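Toll-like receptor 13 (Mus musculus, PDB 4Z0C) recognises and binds single-stranded RNA of bacterial 23S rRNA and signals through MYD88 and TRAF6 to trigger NF-kappa-B activation and inflammation. Local coordinates at residues A[428-433]-A[452-457]. Numbering follows the deposited sequence.
Sequences VLDLGD and SLILSH. With nucleotides of chain C.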
loop_
_atom_site.group_PDB
_atom_site.type_symbol
_atom_site.label_atom_id
_atom_site.label_comp_id
_atom_site.label_asym_id
_atom_site.label_seq_id
_atom_site.Cartn_x
_atom_site.Cartn_y
_atom_site.Cartn_z
ATOM N N VAL A 428 16.149 2.540 22.146
ATOM C CA VAL A 428 15.535 2.714 20.836
ATOM C C VAL A 428 16.001 1.603 19.910
ATOM O O VAL A 428 17.209 1.386 19.740
ATOM C CB VAL A 428 15.932 4.041 20.187
ATOM C CG1 VAL A 428 15.255 4.180 18.828
ATOM C CG2 VAL A 428 15.563 5.207 21.088
ATOM N N LEU A 429 15.052 0.896 19.310
ATOM C CA LEU A 429 15.389 -0.156 18.362
ATOM C C LEU A 429 14.667 0.039 17.031
ATOM O O LEU A 429 13.430 -0.018 16.961
ATOM C CB LEU A 429 15.092 -1.525 18.958
ATOM C CG LEU A 429 15.240 -2.714 18.006
ATOM C CD1 LEU A 429 16.665 -2.816 17.423
ATOM C CD2 LEU A 429 14.858 -3.970 18.751
ATOM N N ASP A 430 15.438 0.266 15.971
ATOM C CA ASP A 430 14.833 0.546 14.679
ATOM C C ASP A 430 14.960 -0.654 13.741
ATOM O O ASP A 430 16.049 -0.932 13.208
ATOM C CB ASP A 430 15.457 1.786 14.037
ATOM C CG ASP A 430 14.652 2.300 12.841
ATOM O OD1 ASP A 430 13.670 1.633 12.418
ATOM O OD2 ASP A 430 15.017 3.363 12.296
ATOM N N LEU A 431 13.839 -1.349 13.530
ATOM C CA LEU A 431 13.809 -2.521 12.648
ATOM C C LEU A 431 12.986 -2.238 11.419
ATOM O O LEU A 431 12.527 -3.157 10.735
ATOM C CB LEU A 431 13.251 -3.746 13.368
ATOM C CG LEU A 431 14.314 -4.384 14.254
ATOM C CD1 LEU A 431 13.689 -5.217 15.362
ATOM C CD2 LEU A 431 15.214 -5.222 13.374
ATOM N N GLY A 432 12.787 -0.952 11.160
ATOM C CA GLY A 432 11.983 -0.513 10.047
ATOM C C GLY A 432 12.506 -0.964 8.699
ATOM O O GLY A 432 13.691 -1.167 8.527
ATOM N N ASP A 433 11.588 -1.180 7.763
ATOM C CA ASP A 433 11.913 -1.399 6.365
ATOM C C ASP A 433 12.768 -2.654 6.158
ATOM O O ASP A 433 13.540 -2.746 5.207
ATOM C CB ASP A 433 12.585 -0.171 5.764
ATOM C CG ASP A 433 12.640 -0.223 4.249
ATOM O OD1 ASP A 433 11.784 -0.906 3.651
ATOM O OD2 ASP A 433 13.563 0.388 3.661
ATOM N N SER A 452 11.328 3.060 22.647
ATOM C CA SER A 452 10.818 3.259 21.305
ATOM C C SER A 452 11.162 2.040 20.444
ATOM O O SER A 452 12.308 1.591 20.409
ATOM C CB SER A 452 11.445 4.528 20.718
ATOM O OG SER A 452 11.077 4.721 19.362
ATOM N N LEU A 453 10.160 1.477 19.785
ATOM C CA LEU A 453 10.354 0.349 18.878
ATOM C C LEU A 453 9.716 0.633 17.527
ATOM O O LEU A 453 8.505 0.892 17.435
ATOM C CB LEU A 453 9.759 -0.942 19.473
ATOM C CG LEU A 453 9.677 -2.185 18.558
ATOM C CD1 LEU A 453 11.042 -2.544 17.980
ATOM C CD2 LEU A 453 9.102 -3.414 19.290
ATOM N N ILE A 454 10.515 0.555 16.476
ATOM C CA ILE A 454 10.017 0.737 15.116
ATOM C C ILE A 454 9.993 -0.569 14.296
ATOM O O ILE A 454 11.028 -1.175 14.064
ATOM C CB ILE A 454 10.865 1.766 14.386
ATOM C CG1 ILE A 454 10.846 3.096 15.165
ATOM C CG2 ILE A 454 10.378 1.914 12.960
ATOM C CD1 ILE A 454 11.826 4.131 14.637
ATOM N N LEU A 455 8.806 -1.002 13.867
ATOM C CA LEU A 455 8.674 -2.220 13.058
ATOM C C LEU A 455 7.986 -1.906 11.751
ATOM O O LEU A 455 7.443 -2.784 11.099
ATOM C CB LEU A 455 7.878 -3.291 13.786
ATOM C CG LEU A 455 8.653 -3.947 14.913
ATOM C CD1 LEU A 455 7.685 -4.623 15.859
ATOM C CD2 LEU A 455 9.658 -4.923 14.338
ATOM N N SER A 456 7.999 -0.637 11.379
ATOM C CA SER A 456 7.255 -0.203 10.215
ATOM C C SER A 456 7.863 -0.675 8.901
ATOM O O SER A 456 9.059 -0.946 8.820
ATOM C CB SER A 456 7.089 1.312 10.232
ATOM O OG SER A 456 8.348 1.935 10.162
ATOM N N HIS A 457 7.017 -0.782 7.878
ATOM C CA HIS A 457 7.451 -1.126 6.530
ATOM C C HIS A 457 8.117 -2.497 6.462
ATOM O O HIS A 457 9.062 -2.718 5.699
ATOM C CB HIS A 457 8.414 -0.070 5.992
ATOM C CG HIS A 457 7.788 1.260 5.737
ATOM N ND1 HIS A 457 7.054 1.529 4.601
ATOM C CD2 HIS A 457 7.826 2.414 6.446
ATOM C CE1 HIS A 457 6.660 2.790 4.625
ATOM N NE2 HIS A 457 7.128 3.350 5.727
ATOM P P G C 3 3.723 9.068 2.175
ATOM O OP1 G C 3 3.635 7.783 1.470
ATOM O OP2 G C 3 2.770 10.137 1.793
ATOM O "O5'" G C 3 3.583 8.745 3.729
ATOM C "C5'" G C 3 2.290 8.877 4.330
ATOM C "C4'" G C 3 2.333 9.352 5.764
ATOM O "O4'" G C 3 2.858 8.301 6.611
ATOM C "C3'" G C 3 3.189 10.591 6.045
ATOM O "O3'" G C 3 2.635 11.294 7.155
ATOM C "C2'" G C 3 4.504 9.974 6.500
ATOM O "O2'" G C 3 5.261 10.828 7.320
ATOM C "C1'" G C 3 4.008 8.758 7.286
ATOM N N9 G C 3 4.929 7.631 7.364
ATOM C C8 G C 3 5.486 6.938 6.319
ATOM N N7 G C 3 6.235 5.951 6.720
ATOM C C5 G C 3 6.157 5.985 8.107
ATOM C C6 G C 3 6.760 5.159 9.093
ATOM O O6 G C 3 7.527 4.208 8.958
ATOM N N1 G C 3 6.405 5.542 10.373
ATOM C C2 G C 3 5.581 6.599 10.674
ATOM N N2 G C 3 5.374 6.803 11.981
ATOM N N3 G C 3 5.016 7.382 9.771
ATOM C C4 G C 3 5.345 7.018 8.518
#
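I454 lies across the carboxylate of D430: its CG2 comes within 3.3 Å of D430 OD1, while CD1 faces the carboxylate carbon. The same OD1 is turned back on its own chain, accepting from G432 N (3.0 Å), which closes an Asx turn as the chain leaves strand 428-430. The backbones of the two strands pair in parallel, joining successive turns of a leucine-rich repeat solenoid, here LRR 17 and LRR 18 of the Toll-like receptor ectodomain. L429 N donates to S452 O, L429 O receives I454 N almost straight (178° at the hydrogen), and I454 O takes L431 N at 2.9 Å. Past the strands, D433 N reaches S456 O at 2.8 Å, carrying the pairing into the turn. The face opposite I454 and D430 belongs to L429 and L453, which point the same way with CD2 and CD1 4.1 Å apart; just past the strands, L431 and L455 lie side by side in the same way.

The S456 and H457 end reads the RNA. A chi1 of 63° turns S456 OG to O6 of guanine G3 of chain C, to which it donates at 2.7 Å. H457 NE2 donates to N7 of the same guanine at 2.9 Å, the N7 lying in the plane of the imidazole at its edge. Together they grip the base's Hoogsteen edge, and Y481 stacks on the histidine ring.

In the asparagine ladder of leucine-rich repeats, L431 O accepts from N434 and N458, L455 O from N458 and N482. Strands 404-406 and 476-478 flank the pair, continuing the parallel array on either side.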